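Local coordinates for protein phosphodiesterase (Trypanosoma brucei brucei, PDB 5H2Q) that belongs to the all-helical phosphodiesterase family of the HD clan and holds a zinc and a magnesium ion beside the pocket that binds the ligand LLI, at residues 95-100 with 120-125; 163-168 with 194-199. All blocks are in the same frame, centred on the assembly; numbering follows the deposited sequence.

Contact 1. Residues 95-100 with 120-125; sequences DVCQTI and VLLITA
Ala-125 drives its methyl into the backbone of Cys-97. The Ala-125 CB lies 3.4 Å from Cys-97 CA, tighter than usual carbon packing, and the short segments 95-100 and 120-125 come within 8.4 Å axis to axis, running nearly antiparallel at 157°. Three side chains of 95-100 meet the methyl: Val-96 reaches it with CG1 at 3.9 Å, Cys-97 with its CB, and Ile-100 more loosely with the tip of its chain, CD1. The Cys-97 SG is anti to the backbone N (chi1 -177°), which carries the sulfur past Ala-125 to the flank of Leu-122, where it sits 4.3 Å from CB. Leu-122 answers in the other direction. Its CB does not point straight across, but the end of the chain swings in, setting CD2 3.5 Å from the carbonyl O of Cys-97. Ile-100 divides its branches: while CD1 goes to the Ala-125 methyl, CG2 meets both leucines, crossing Leu-121 at about a right angle (Ile-100 CG2 to Leu-121 CD1 3.7 Å) and sliding past Leu-122, whose side chain runs the opposite way. Met-238 of helix 227-242 touches both Ile-100 and Leu-121 and so covers that end. At the other end the Val-96 side chain is about 5 Å from the zinc ion at the nearest atoms, and the Ala-125 carbonyl accepts a hydrogen bond from ND1 of the zinc ligand His-128. This is close antiparallel packing of two helices, 90-105 and 115-127, in the all-helical phosphodiesterase core, directly behind its metal site.

Contact 2. Residues 163-168 with 194-199; sequences HHCNLA and SMIDCV
Cys-165 gives up the most surface here, and it does so by resting its sulfur against Val-199. Cys-165 SG is 3.6 Å from Val-199 CG1 and equally near CB, lying alongside that branch of the side chain. Two torsions bring them together: Cys-165 SG stands anti to its own carbonyl carbon (chi1 -64°), while Val-199 CG1 is anti to its backbone N (chi1 176°) and extends toward the opposing helix. The same sulfur also touches Ile-196, at 4.0 Å from CG2, and thus fits between two residues one turn apart on 194-199. Val-199 CG1 has a second neighbour in His-164, whose CB it meets at 3.9 Å. Only the base of the histidine takes part in this packing; its side chain comes within about 4 Å of the magnesium ion at the nearest atoms. One turn beyond His-164, Ala-168 receives the end of Met-195, with CE 4.0 Å from the alanine CB. The axes of the two short segments stay 9.7 Å apart and run nearly antiparallel at 154°, a spacing spanned by Cys-165 and Met-195 together with Val-199. Helix 115-127 flanks the pair, Thr-124 touching Met-195 and Val-199, and Val-127 touching Ala-168. The join between helices 159-172 and 185-200 is apolar and non-directional here: it rests on how sulfur and aliphatic carbon fit against each other, while His-164 ND1 makes its hydrogen bond outside the pair, to the carbonyl O of Leu-130.

Both contacts are buried, nearly antiparallel helix pairs, but contact 1 lies deeper, its centre about 6 Å from the centre of the chain, against about 12 Å for contact 2, where Ile-196 is partly exposed. They share no helix; helices 115-127 and 185-200 join them directly, Val-120 setting CG1 3.9 Å from Met-195 N and Thr-124 setting CG2 3.7 Å from Cys-198 CB. Contact 1 is closely spaced aliphatic packing with a small alanine and one cysteine at its middle; contact 2 is more widely spaced and has two sulfur-bearing side chains. Together they join four helices of the phosphodiesterase fold, each contact with one end near the metals.

Contact 1. Residues 95-100 with 120-125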
# COMPACT_ATOMS: atom_id res chain seq x y z
N ASP A 95 -4.57 -0.25 -5.50
CA ASP A 95 -3.72 -1.33 -5.96
C ASP A 95 -3.16 -2.13 -4.79
O ASP A 95 -3.20 -3.37 -4.83
CB ASP A 95 -2.56 -0.76 -6.81
CG ASP A 95 -1.56 -1.82 -7.20
OD1 ASP A 95 -1.98 -2.88 -7.71
OD2 ASP A 95 -0.35 -1.59 -7.00
N VAL A 96 -2.64 -1.45 -3.76
CA VAL A 96 -2.07 -2.15 -2.59
C VAL A 96 -3.15 -2.99 -1.88
O VAL A 96 -2.88 -4.13 -1.49
CB VAL A 96 -1.31 -1.20 -1.65
CG1 VAL A 96 -0.96 -1.88 -0.33
CG2 VAL A 96 -0.04 -0.66 -2.34
N CYS A 97 -4.36 -2.44 -1.79
CA CYS A 97 -5.51 -3.11 -1.17
C CYS A 97 -5.80 -4.39 -1.96
O CYS A 97 -5.84 -5.47 -1.37
CB CYS A 97 -6.72 -2.18 -1.15
SG CYS A 97 -8.17 -2.89 -0.35
N GLN A 98 -5.98 -4.25 -3.30
CA GLN A 98 -6.28 -5.39 -4.19
C GLN A 98 -5.16 -6.45 -4.14
O GLN A 98 -5.45 -7.65 -4.08
CB GLN A 98 -6.52 -4.88 -5.62
CG GLN A 98 -7.14 -5.96 -6.52
CD GLN A 98 -6.13 -6.91 -7.15
OE1 GLN A 98 -4.94 -6.60 -7.31
NE2 GLN A 98 -6.57 -8.11 -7.50
N THR A 99 -3.91 -6.00 -4.16
CA THR A 99 -2.76 -6.91 -4.13
C THR A 99 -2.71 -7.69 -2.84
O THR A 99 -2.59 -8.92 -2.87
CB THR A 99 -1.44 -6.14 -4.37
OG1 THR A 99 -1.58 -5.44 -5.60
CG2 THR A 99 -0.25 -7.07 -4.47
N ILE A 100 -2.86 -7.01 -1.69
CA ILE A 100 -2.85 -7.69 -0.39
C ILE A 100 -4.00 -8.72 -0.37
O ILE A 100 -3.81 -9.84 0.09
CB ILE A 100 -2.88 -6.71 0.78
CG1 ILE A 100 -1.51 -5.96 0.88
CG2 ILE A 100 -3.17 -7.42 2.10
CD1 ILE A 100 -1.54 -4.83 1.83
N VAL A 120 -8.67 -5.67 8.91
CA VAL A 120 -7.82 -4.54 9.29
C VAL A 120 -6.77 -4.26 8.22
O VAL A 120 -6.56 -3.11 7.86
CB VAL A 120 -7.19 -4.76 10.70
CG1 VAL A 120 -6.10 -3.72 11.00
CG2 VAL A 120 -8.28 -4.77 11.79
N LEU A 121 -6.10 -5.31 7.71
CA LEU A 121 -5.05 -5.11 6.68
C LEU A 121 -5.59 -4.45 5.41
O LEU A 121 -4.97 -3.52 4.86
CB LEU A 121 -4.50 -6.48 6.27
CG LEU A 121 -3.13 -6.92 6.70
CD1 LEU A 121 -2.69 -8.04 5.76
CD2 LEU A 121 -2.09 -5.79 6.62
N LEU A 122 -6.76 -4.90 4.93
CA LEU A 122 -7.35 -4.35 3.71
C LEU A 122 -7.75 -2.89 3.90
O LEU A 122 -7.50 -2.06 3.02
CB LEU A 122 -8.53 -5.21 3.26
CG LEU A 122 -8.13 -6.65 2.88
CD1 LEU A 122 -9.35 -7.50 2.66
CD2 LEU A 122 -7.23 -6.67 1.63
N ILE A 123 -8.28 -2.57 5.09
CA ILE A 123 -8.61 -1.19 5.45
C ILE A 123 -7.32 -0.37 5.50
O ILE A 123 -7.26 0.72 4.93
CB ILE A 123 -9.36 -1.14 6.80
CG1 ILE A 123 -10.82 -1.71 6.68
CG2 ILE A 123 -9.31 0.28 7.40
CD1 ILE A 123 -11.72 -1.04 5.56
N THR A 124 -6.27 -0.90 6.17
CA THR A 124 -4.98 -0.21 6.31
C THR A 124 -4.33 0.13 4.97
O THR A 124 -3.77 1.22 4.82
CB THR A 124 -4.05 -1.04 7.22
OG1 THR A 124 -4.68 -1.18 8.50
CG2 THR A 124 -2.70 -0.34 7.43
N ALA A 125 -4.48 -0.76 3.98
CA ALA A 125 -3.94 -0.52 2.65
C ALA A 125 -4.49 0.81 2.11
O ALA A 125 -3.76 1.55 1.49
CB ALA A 125 -4.30 -1.65 1.71

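Contact 2. Residues 163-168 with 194-199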
# COMPACT_ATOMS: atom_id res chain seq x y z
N HIS A 163 2.31 11.00 9.75
CA HIS A 163 1.30 11.90 9.18
C HIS A 163 0.12 11.04 8.67
O HIS A 163 -1.03 11.36 8.97
CB HIS A 163 1.93 12.75 8.05
CG HIS A 163 0.99 13.69 7.36
ND1 HIS A 163 0.32 14.68 8.05
CD2 HIS A 163 0.66 13.77 6.05
CE1 HIS A 163 -0.41 15.33 7.15
NE2 HIS A 163 -0.24 14.81 5.93
N HIS A 164 0.42 9.94 7.90
CA HIS A 164 -0.61 9.03 7.39
C HIS A 164 -1.45 8.48 8.53
O HIS A 164 -2.67 8.49 8.42
CB HIS A 164 -0.05 7.90 6.50
CG HIS A 164 0.93 8.33 5.44
ND1 HIS A 164 0.69 9.45 4.63
CD2 HIS A 164 2.04 7.71 4.99
CE1 HIS A 164 1.71 9.52 3.79
NE2 HIS A 164 2.55 8.49 3.96
N CYS A 165 -0.81 8.05 9.67
CA CYS A 165 -1.54 7.58 10.85
C CYS A 165 -2.48 8.67 11.43
O CYS A 165 -3.63 8.36 11.74
CB CYS A 165 -0.61 7.03 11.92
SG CYS A 165 0.32 5.57 11.41
N ASN A 166 -2.00 9.93 11.54
CA ASN A 166 -2.83 11.03 12.09
C ASN A 166 -4.11 11.18 11.31
O ASN A 166 -5.18 11.30 11.90
CB ASN A 166 -2.08 12.38 12.06
CG ASN A 166 -0.77 12.34 12.83
OD1 ASN A 166 -0.59 11.54 13.73
ND2 ASN A 166 0.15 13.21 12.48
N LEU A 167 -4.01 11.16 9.97
CA LEU A 167 -5.17 11.35 9.10
C LEU A 167 -6.08 10.15 9.11
O LEU A 167 -7.31 10.32 9.06
CB LEU A 167 -4.73 11.68 7.68
CG LEU A 167 -4.02 13.04 7.50
CD1 LEU A 167 -3.50 13.17 6.10
CD2 LEU A 167 -4.93 14.22 7.79
N ALA A 168 -5.50 8.94 9.26
CA ALA A 168 -6.33 7.74 9.33
C ALA A 168 -7.23 7.83 10.56
O ALA A 168 -8.44 7.58 10.48
CB ALA A 168 -5.46 6.47 9.41
N SER A 194 -3.06 -2.41 15.27
CA SER A 194 -2.53 -3.12 14.10
C SER A 194 -2.44 -2.21 12.88
O SER A 194 -1.43 -2.27 12.19
CB SER A 194 -3.38 -4.35 13.77
OG SER A 194 -3.16 -5.33 14.77
N MET A 195 -3.46 -1.34 12.66
CA MET A 195 -3.45 -0.41 11.51
C MET A 195 -2.24 0.54 11.61
O MET A 195 -1.46 0.67 10.67
CB MET A 195 -4.77 0.39 11.44
CG MET A 195 -4.72 1.54 10.44
SD MET A 195 -6.19 2.56 10.61
CE MET A 195 -5.75 3.54 12.08
N ILE A 196 -2.10 1.17 12.77
CA ILE A 196 -1.02 2.12 13.04
C ILE A 196 0.34 1.44 12.92
O ILE A 196 1.18 1.95 12.16
CB ILE A 196 -1.29 2.84 14.41
CG1 ILE A 196 -2.50 3.82 14.25
CG2 ILE A 196 -0.02 3.61 14.91
CD1 ILE A 196 -3.18 4.25 15.58
N ASP A 197 0.53 0.24 13.52
CA ASP A 197 1.81 -0.47 13.39
C ASP A 197 2.13 -0.84 11.95
O ASP A 197 3.26 -0.66 11.52
CB ASP A 197 1.89 -1.68 14.33
CG ASP A 197 2.09 -1.34 15.82
OD1 ASP A 197 2.50 -0.20 16.13
OD2 ASP A 197 1.86 -2.22 16.66
N CYS A 198 1.10 -1.24 11.17
CA CYS A 198 1.26 -1.57 9.76
C CYS A 198 1.69 -0.36 8.96
O CYS A 198 2.58 -0.50 8.10
CB CYS A 198 -0.03 -2.14 9.20
SG CYS A 198 -0.31 -3.85 9.67
N VAL A 199 1.05 0.79 9.21
CA VAL A 199 1.42 2.03 8.50
C VAL A 199 2.85 2.44 8.86
O VAL A 199 3.64 2.76 7.96
CB VAL A 199 0.40 3.17 8.69
CG1 VAL A 199 0.87 4.47 8.02
CG2 VAL A 199 -0.97 2.74 8.18